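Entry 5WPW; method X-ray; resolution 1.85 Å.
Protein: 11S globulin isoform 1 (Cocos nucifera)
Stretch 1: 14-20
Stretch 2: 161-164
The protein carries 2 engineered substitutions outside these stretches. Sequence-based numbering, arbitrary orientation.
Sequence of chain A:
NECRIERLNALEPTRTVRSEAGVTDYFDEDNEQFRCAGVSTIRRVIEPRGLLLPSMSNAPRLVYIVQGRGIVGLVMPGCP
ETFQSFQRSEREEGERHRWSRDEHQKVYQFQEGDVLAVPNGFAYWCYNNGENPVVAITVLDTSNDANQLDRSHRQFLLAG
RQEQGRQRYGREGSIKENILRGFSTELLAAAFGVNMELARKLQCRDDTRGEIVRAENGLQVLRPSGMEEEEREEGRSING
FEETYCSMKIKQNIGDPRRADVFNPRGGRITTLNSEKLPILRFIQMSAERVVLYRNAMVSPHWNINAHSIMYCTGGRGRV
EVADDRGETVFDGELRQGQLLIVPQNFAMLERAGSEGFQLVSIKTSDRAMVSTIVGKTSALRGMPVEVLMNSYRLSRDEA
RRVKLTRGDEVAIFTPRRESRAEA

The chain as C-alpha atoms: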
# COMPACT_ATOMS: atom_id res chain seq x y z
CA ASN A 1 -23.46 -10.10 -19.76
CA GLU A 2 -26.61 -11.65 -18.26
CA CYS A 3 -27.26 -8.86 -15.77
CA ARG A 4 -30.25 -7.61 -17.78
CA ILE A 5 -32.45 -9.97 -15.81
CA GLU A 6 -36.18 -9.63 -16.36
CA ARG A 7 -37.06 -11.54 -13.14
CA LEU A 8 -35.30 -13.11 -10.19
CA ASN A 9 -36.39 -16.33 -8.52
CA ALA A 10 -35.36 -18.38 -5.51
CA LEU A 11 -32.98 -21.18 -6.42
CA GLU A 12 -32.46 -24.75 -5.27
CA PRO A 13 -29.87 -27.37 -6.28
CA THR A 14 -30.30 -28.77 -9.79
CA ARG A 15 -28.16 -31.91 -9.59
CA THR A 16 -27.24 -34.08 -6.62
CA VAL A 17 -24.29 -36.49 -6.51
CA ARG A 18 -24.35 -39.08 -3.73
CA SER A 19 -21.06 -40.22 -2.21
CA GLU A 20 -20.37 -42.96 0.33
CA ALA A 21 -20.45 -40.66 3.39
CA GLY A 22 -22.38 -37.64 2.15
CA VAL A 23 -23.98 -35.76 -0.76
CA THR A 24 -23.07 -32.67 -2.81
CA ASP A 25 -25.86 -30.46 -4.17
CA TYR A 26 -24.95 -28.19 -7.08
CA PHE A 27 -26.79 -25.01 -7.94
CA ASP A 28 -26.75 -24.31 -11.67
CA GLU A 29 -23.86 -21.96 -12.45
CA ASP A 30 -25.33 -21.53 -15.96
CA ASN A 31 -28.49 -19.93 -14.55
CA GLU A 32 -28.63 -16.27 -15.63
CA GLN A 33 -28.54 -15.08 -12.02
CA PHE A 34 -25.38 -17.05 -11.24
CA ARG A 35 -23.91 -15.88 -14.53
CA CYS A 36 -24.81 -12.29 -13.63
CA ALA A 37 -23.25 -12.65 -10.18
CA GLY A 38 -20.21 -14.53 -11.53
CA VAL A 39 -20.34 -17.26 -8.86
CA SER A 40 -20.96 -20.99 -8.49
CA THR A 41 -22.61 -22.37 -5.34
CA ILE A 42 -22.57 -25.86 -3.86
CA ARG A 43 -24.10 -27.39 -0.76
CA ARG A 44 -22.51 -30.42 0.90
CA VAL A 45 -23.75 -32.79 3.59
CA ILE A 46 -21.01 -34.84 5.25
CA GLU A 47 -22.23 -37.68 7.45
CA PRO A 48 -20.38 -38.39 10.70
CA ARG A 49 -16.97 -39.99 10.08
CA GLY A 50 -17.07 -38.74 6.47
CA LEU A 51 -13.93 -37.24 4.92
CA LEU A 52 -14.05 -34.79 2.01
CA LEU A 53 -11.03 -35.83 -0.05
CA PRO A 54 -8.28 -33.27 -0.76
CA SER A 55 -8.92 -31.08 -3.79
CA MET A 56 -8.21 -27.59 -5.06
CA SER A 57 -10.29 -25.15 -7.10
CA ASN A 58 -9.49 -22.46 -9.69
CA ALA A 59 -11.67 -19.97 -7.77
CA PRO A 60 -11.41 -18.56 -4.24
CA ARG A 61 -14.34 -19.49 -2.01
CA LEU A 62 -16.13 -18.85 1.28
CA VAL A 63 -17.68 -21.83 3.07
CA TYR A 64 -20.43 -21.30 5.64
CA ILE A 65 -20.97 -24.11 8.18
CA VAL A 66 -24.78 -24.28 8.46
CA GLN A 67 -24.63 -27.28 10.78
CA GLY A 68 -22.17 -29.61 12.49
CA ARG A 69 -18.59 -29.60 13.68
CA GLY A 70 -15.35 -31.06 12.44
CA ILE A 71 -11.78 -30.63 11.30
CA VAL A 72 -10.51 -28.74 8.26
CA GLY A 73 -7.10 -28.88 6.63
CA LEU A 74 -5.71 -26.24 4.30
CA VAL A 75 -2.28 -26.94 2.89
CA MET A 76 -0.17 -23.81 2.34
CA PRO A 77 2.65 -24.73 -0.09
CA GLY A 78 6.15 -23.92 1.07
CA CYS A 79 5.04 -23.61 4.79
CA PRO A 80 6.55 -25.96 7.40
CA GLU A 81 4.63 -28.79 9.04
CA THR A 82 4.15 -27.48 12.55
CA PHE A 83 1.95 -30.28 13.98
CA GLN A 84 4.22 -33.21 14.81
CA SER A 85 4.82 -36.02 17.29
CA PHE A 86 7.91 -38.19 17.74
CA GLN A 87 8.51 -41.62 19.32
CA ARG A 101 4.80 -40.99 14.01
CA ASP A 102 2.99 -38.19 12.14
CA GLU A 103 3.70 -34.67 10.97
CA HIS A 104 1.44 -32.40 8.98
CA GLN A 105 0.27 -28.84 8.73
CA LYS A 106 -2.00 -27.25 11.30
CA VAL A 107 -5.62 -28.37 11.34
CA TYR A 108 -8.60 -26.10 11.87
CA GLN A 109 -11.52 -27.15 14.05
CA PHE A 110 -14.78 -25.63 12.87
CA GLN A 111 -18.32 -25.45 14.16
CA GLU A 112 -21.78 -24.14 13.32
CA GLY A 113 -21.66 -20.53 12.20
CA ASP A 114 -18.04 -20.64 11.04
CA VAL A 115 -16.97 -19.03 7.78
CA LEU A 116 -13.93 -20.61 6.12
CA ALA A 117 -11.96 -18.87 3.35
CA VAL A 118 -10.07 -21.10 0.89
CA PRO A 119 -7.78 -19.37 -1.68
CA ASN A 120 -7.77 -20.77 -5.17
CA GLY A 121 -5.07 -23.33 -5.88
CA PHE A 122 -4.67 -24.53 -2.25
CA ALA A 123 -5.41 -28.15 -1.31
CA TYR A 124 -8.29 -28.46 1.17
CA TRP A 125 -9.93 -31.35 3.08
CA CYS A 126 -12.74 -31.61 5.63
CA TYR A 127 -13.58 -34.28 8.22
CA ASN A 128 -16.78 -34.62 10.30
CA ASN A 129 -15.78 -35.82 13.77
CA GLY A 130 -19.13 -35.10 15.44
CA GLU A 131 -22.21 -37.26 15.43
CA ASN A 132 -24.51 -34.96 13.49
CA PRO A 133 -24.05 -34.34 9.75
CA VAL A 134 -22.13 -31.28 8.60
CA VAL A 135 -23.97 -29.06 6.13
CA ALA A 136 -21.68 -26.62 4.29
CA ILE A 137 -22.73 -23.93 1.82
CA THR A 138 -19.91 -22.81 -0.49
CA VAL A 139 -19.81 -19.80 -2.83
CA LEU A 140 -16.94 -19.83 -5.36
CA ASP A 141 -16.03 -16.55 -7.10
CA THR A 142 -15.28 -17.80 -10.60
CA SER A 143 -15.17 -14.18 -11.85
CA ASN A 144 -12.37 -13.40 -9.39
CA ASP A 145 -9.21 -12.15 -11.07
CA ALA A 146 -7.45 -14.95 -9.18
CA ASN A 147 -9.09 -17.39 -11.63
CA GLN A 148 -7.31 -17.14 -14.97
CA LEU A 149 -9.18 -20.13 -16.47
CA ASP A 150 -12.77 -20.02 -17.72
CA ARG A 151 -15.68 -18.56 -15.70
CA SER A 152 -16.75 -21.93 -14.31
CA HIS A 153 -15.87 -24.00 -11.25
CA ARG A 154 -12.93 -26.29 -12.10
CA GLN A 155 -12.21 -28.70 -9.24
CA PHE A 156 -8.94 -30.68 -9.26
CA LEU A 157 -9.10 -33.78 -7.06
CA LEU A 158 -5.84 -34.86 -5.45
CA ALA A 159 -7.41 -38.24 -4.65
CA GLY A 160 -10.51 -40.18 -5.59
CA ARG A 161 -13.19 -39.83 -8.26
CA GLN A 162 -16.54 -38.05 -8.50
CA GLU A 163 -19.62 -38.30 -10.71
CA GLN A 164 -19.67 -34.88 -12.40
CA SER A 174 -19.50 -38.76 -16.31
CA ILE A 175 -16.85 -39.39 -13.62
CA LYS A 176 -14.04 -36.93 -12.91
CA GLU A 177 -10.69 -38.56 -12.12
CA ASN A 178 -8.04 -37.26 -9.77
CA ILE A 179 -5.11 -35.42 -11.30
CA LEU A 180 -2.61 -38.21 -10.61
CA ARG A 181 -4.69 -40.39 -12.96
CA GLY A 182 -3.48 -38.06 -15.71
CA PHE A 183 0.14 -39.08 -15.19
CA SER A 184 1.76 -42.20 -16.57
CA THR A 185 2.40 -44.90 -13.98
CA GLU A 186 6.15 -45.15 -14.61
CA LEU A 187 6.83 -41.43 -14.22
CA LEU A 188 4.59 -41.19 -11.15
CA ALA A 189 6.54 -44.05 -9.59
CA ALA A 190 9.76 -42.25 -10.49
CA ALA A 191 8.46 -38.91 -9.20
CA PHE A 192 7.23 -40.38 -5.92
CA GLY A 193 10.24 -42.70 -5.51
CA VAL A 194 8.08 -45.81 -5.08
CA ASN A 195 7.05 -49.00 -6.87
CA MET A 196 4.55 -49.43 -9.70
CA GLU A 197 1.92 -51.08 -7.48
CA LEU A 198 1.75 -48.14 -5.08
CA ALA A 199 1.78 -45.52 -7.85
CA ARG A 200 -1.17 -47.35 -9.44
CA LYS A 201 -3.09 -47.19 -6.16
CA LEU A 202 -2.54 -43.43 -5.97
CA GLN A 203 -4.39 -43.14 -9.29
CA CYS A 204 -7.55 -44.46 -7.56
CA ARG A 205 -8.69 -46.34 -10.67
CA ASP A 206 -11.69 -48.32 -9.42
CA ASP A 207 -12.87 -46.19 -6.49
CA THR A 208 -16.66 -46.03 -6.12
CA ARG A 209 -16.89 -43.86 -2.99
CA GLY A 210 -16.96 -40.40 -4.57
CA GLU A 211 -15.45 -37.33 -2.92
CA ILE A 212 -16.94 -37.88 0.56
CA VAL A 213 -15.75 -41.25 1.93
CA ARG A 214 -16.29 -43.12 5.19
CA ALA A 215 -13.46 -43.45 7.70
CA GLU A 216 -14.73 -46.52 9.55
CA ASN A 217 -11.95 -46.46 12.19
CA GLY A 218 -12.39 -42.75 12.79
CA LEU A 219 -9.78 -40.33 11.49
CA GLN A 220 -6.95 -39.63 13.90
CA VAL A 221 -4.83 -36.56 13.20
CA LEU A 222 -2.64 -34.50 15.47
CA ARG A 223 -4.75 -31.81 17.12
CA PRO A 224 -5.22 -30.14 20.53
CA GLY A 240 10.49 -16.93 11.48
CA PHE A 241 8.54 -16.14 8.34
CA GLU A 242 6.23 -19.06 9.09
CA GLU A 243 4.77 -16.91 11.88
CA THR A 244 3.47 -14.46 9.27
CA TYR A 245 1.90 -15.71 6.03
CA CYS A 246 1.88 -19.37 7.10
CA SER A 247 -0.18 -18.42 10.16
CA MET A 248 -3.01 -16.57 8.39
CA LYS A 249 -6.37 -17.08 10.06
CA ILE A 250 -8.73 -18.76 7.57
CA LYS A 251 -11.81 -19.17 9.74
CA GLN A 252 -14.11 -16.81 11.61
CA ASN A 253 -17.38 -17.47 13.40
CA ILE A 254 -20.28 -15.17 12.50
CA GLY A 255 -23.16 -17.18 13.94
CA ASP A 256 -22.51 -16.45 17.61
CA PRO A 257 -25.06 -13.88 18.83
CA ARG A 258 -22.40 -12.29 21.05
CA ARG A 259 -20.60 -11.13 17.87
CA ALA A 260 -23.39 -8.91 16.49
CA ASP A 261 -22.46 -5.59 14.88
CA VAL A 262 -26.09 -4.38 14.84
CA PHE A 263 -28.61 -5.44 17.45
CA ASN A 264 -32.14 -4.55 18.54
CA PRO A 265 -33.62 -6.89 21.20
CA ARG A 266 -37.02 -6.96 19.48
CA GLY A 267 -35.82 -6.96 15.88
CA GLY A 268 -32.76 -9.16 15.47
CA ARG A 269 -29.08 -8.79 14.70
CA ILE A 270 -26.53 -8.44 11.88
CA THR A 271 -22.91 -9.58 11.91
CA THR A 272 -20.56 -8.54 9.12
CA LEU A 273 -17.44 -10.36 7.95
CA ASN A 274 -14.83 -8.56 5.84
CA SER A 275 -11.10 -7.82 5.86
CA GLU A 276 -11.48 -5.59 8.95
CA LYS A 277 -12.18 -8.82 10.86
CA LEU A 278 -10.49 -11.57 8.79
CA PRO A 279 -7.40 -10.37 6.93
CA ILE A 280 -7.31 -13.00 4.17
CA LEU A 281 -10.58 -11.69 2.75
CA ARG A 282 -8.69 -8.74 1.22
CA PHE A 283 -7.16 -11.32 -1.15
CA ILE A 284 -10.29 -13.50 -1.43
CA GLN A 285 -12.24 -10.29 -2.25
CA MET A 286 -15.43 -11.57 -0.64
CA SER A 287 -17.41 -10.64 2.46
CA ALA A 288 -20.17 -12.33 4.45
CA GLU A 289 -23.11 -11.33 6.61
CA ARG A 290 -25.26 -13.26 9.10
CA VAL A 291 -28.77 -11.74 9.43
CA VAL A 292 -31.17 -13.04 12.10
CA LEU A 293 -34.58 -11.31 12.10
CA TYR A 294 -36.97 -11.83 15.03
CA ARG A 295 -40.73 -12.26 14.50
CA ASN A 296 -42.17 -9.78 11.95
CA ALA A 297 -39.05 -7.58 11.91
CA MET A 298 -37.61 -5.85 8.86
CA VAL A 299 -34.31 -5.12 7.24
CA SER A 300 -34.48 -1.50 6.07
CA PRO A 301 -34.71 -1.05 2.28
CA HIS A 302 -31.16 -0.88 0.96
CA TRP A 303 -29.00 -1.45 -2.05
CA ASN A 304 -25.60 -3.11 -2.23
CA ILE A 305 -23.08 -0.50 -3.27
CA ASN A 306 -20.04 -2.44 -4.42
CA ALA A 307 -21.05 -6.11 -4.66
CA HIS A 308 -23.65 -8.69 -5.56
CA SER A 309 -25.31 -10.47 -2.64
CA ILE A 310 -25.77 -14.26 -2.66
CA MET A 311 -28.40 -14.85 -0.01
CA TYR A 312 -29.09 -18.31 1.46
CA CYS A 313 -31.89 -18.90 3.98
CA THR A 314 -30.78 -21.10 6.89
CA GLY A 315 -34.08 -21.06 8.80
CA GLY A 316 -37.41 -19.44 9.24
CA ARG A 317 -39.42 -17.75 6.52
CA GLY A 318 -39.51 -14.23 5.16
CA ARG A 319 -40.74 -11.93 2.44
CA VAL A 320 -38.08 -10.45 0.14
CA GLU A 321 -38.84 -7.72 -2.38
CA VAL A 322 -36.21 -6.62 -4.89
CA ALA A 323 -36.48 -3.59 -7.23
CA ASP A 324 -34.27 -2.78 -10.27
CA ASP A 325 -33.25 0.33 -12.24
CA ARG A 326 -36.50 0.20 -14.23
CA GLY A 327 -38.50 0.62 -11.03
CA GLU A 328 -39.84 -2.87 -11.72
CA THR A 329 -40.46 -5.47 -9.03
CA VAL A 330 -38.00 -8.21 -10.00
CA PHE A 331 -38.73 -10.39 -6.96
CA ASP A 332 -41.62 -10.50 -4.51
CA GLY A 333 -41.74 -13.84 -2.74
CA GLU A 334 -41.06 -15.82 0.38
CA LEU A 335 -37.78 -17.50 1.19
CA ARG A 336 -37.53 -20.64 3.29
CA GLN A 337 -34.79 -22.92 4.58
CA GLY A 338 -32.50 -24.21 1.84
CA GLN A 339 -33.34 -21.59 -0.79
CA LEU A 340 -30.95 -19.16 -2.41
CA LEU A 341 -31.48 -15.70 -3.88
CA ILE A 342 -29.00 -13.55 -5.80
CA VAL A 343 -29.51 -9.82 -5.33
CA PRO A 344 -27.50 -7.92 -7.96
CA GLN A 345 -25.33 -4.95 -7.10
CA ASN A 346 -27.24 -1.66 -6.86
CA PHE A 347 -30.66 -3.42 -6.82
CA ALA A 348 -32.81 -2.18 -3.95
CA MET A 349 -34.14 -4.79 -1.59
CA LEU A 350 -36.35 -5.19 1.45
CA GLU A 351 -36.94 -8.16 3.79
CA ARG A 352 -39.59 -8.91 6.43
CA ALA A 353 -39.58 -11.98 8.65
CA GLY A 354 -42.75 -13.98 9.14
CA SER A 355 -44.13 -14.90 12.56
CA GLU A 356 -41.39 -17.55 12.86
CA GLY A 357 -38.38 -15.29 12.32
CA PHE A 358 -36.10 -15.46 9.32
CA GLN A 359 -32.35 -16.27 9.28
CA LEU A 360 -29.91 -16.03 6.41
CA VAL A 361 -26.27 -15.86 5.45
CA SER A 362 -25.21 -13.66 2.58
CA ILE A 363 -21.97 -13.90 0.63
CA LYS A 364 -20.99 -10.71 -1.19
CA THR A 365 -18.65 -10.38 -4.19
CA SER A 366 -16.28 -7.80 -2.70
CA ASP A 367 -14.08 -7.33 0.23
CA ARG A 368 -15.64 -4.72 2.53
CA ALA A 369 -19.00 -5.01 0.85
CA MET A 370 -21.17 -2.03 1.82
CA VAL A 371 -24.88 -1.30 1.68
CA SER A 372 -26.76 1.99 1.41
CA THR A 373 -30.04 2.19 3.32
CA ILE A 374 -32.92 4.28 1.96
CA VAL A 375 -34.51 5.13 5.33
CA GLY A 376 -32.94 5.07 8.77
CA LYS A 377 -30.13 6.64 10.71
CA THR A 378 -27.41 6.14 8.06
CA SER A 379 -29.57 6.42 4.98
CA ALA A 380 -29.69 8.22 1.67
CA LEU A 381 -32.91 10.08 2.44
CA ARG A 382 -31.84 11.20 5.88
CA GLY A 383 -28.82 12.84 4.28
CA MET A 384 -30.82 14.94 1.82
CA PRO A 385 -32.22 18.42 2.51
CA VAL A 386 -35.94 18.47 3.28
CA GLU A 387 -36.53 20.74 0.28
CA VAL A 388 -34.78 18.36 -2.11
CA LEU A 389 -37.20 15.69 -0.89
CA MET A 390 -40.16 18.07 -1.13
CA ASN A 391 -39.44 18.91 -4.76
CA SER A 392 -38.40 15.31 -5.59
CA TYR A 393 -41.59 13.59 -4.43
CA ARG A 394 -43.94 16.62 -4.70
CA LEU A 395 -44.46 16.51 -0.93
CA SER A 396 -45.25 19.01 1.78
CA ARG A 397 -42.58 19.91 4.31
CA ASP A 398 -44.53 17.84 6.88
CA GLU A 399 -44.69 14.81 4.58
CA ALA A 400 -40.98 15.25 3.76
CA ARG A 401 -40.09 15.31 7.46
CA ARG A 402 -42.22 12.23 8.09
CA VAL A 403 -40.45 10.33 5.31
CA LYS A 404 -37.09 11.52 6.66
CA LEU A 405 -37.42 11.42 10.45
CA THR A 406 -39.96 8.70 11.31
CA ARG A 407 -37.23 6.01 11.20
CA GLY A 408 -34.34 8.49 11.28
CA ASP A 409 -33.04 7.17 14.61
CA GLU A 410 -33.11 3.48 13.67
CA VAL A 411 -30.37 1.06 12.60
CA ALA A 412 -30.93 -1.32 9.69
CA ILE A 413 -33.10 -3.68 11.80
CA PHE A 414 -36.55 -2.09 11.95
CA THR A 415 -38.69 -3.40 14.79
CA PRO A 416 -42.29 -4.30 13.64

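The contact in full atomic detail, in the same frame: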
# COMPACT_ATOMS: atom_id res chain seq x y z
N THR A 14 -29.82 -28.09 -8.59
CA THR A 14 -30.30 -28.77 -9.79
C THR A 14 -29.89 -30.23 -9.82
O THR A 14 -30.73 -31.11 -10.07
CB THR A 14 -29.80 -28.07 -11.06
OG1 THR A 14 -28.36 -28.02 -11.05
CG2 THR A 14 -30.35 -26.67 -11.14
N ARG A 15 -28.62 -30.53 -9.58
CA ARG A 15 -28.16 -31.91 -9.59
C ARG A 15 -27.54 -32.26 -8.24
O ARG A 15 -27.05 -31.39 -7.51
CB ARG A 15 -27.18 -32.17 -10.75
CG ARG A 15 -25.71 -32.00 -10.47
CD ARG A 15 -24.93 -32.49 -11.67
NE ARG A 15 -23.56 -32.00 -11.72
CZ ARG A 15 -23.22 -30.74 -12.00
NH1 ARG A 15 -24.15 -29.84 -12.24
NH2 ARG A 15 -21.93 -30.40 -12.03
N THR A 16 -27.63 -33.54 -7.91
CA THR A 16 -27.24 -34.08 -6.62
C THR A 16 -26.42 -35.33 -6.86
O THR A 16 -26.90 -36.27 -7.50
CB THR A 16 -28.48 -34.40 -5.77
OG1 THR A 16 -29.26 -33.21 -5.57
CG2 THR A 16 -28.07 -34.98 -4.41
N VAL A 17 -25.19 -35.35 -6.36
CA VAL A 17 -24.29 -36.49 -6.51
C VAL A 17 -24.11 -37.12 -5.14
O VAL A 17 -23.67 -36.46 -4.20
CB VAL A 17 -22.94 -36.07 -7.11
CG1 VAL A 17 -22.02 -37.27 -7.24
CG2 VAL A 17 -23.15 -35.40 -8.45
N ARG A 18 -24.46 -38.40 -5.01
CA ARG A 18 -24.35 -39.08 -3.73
C ARG A 18 -23.00 -39.79 -3.64
O ARG A 18 -22.61 -40.54 -4.54
CB ARG A 18 -25.49 -40.07 -3.51
CG ARG A 18 -25.60 -40.47 -2.06
CD ARG A 18 -26.84 -41.31 -1.75
NE ARG A 18 -27.85 -40.60 -0.97
CZ ARG A 18 -27.66 -40.05 0.23
NH1 ARG A 18 -28.67 -39.44 0.83
NH2 ARG A 18 -26.48 -40.10 0.84
N SER A 19 -22.30 -39.54 -2.55
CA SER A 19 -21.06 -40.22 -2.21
C SER A 19 -21.33 -41.21 -1.08
O SER A 19 -22.44 -41.31 -0.55
CB SER A 19 -19.98 -39.21 -1.82
OG SER A 19 -19.55 -38.43 -2.92
N GLU A 20 -20.27 -41.94 -0.70
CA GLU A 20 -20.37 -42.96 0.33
C GLU A 20 -20.80 -42.38 1.67
O GLU A 20 -21.67 -42.94 2.35
CB GLU A 20 -19.02 -43.67 0.47
CG GLU A 20 -18.97 -44.79 1.48
CD GLU A 20 -17.61 -45.45 1.53
OE1 GLU A 20 -16.64 -44.81 1.99
OE2 GLU A 20 -17.50 -46.62 1.09
N ARG A 161 -12.41 -39.98 -7.04
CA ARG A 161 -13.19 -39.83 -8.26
C ARG A 161 -14.57 -39.30 -7.87
O ARG A 161 -15.01 -39.47 -6.73
CB ARG A 161 -13.37 -41.14 -9.03
CG ARG A 161 -12.10 -41.86 -9.46
CD ARG A 161 -12.42 -43.30 -9.88
NE ARG A 161 -12.93 -43.40 -11.25
CZ ARG A 161 -13.95 -44.18 -11.60
NH1 ARG A 161 -14.56 -44.92 -10.68
NH2 ARG A 161 -14.36 -44.22 -12.86
N GLN A 162 -15.25 -38.67 -8.82
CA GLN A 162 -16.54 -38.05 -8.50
C GLN A 162 -17.41 -37.95 -9.74
O GLN A 162 -16.97 -37.44 -10.78
CB GLN A 162 -16.34 -36.65 -7.88
CG GLN A 162 -17.60 -35.78 -7.86
CD GLN A 162 -18.45 -35.97 -6.60
OE1 GLN A 162 -18.41 -37.02 -5.94
NE2 GLN A 162 -19.24 -34.95 -6.26
N GLU A 163 -18.65 -38.44 -9.63
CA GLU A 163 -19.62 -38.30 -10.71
C GLU A 163 -19.91 -36.82 -10.94
O GLU A 163 -20.51 -36.17 -10.09
CB GLU A 163 -20.91 -39.06 -10.39
CG GLU A 163 -21.92 -39.13 -11.54
CD GLU A 163 -23.33 -38.72 -11.13
OE1 GLU A 163 -24.04 -38.07 -11.94
OE2 GLU A 163 -23.74 -39.05 -10.00
N GLN A 164 -19.45 -36.28 -12.07
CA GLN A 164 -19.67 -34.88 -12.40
C GLN A 164 -21.15 -34.54 -12.45
O GLN A 164 -21.70 -33.96 -11.50
CB GLN A 164 -19.01 -34.54 -13.74
CG GLN A 164 -17.49 -34.60 -13.72
CD GLN A 164 -16.88 -34.33 -15.08
OE1 GLN A 164 -17.52 -34.55 -16.11
NE2 GLN A 164 -15.64 -33.87 -15.09
O HOH W 1 -20.88 -36.06 -3.45

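The carbonyl oxygen of Glu163 is buried by this contact without a hydrogen-bonding partner anywhere in the model; what lies against it is the isopropyl group of Val17. CG2 of Val17 approaches O of Glu163 to 3.2 Å, a close packing distance for carbon and oxygen. One residue further on, the next carbonyl is treated quite differently. NE of Arg15 donates a hydrogen bond to O of Gln164 at 2.7 Å, with an N-H...O angle of 168°, so the bond is short and almost straight. The pair illustrates a general principle: two strands that run near one another need not share a backbone ladder, and side chains and water can then supply the polar links.

The backbone spacing explains why side chains do this work. The strand at 15-19 and the weakly bonded strand at about 161-163 run in roughly opposed directions, at 141°, and their axes come no closer than 7.7 Å. Even the CA atoms of Val17 and Glu163, which face each other in the register, are 6.5 Å apart, and no main-chain hydrogen bond links the two stretches. The alternation of the first strand sorts its residues: Arg15 and Val17 point toward the second stretch, whereas Thr16 and Arg18 point away and contribute almost nothing.

Val17 is buried and has the largest area covered by the other stretch, 81 Å². In its t rotamer both methyls lie close to O of Glu163, with CG1 at 3.4 Å; CG2 is also 3.7 Å from O of Gln164, and CG1 is 3.7 Å from OE2 of Glu163 and 3.8 Å from NE2 of Gln162. The exposed Arg15 receives the carbonyl of Gln164 at the edge of its guanidinium, near the group's plane, where an N-H can be directed at an acceptor.

At the other end, contact becomes indirect. Gln162 leaves its backbone sideways, but the end of its side chain comes nearer to the first strand. Its OE1 lies 3.5 Å from OG of Ser19, a proximity rather than a hydrogen bond. A link is instead supplied by water 1, whose O donates to O of Val17 at 2.9 Å, hydrogen-bonds with OG of Ser19 at 2.8 Å, and accepts a weak bond from NE2 of Gln162 at 3.4 Å. With 249 Å² buried in total, the contact is modest, held by one direct hydrogen bond, valine packing and this solvent bridge.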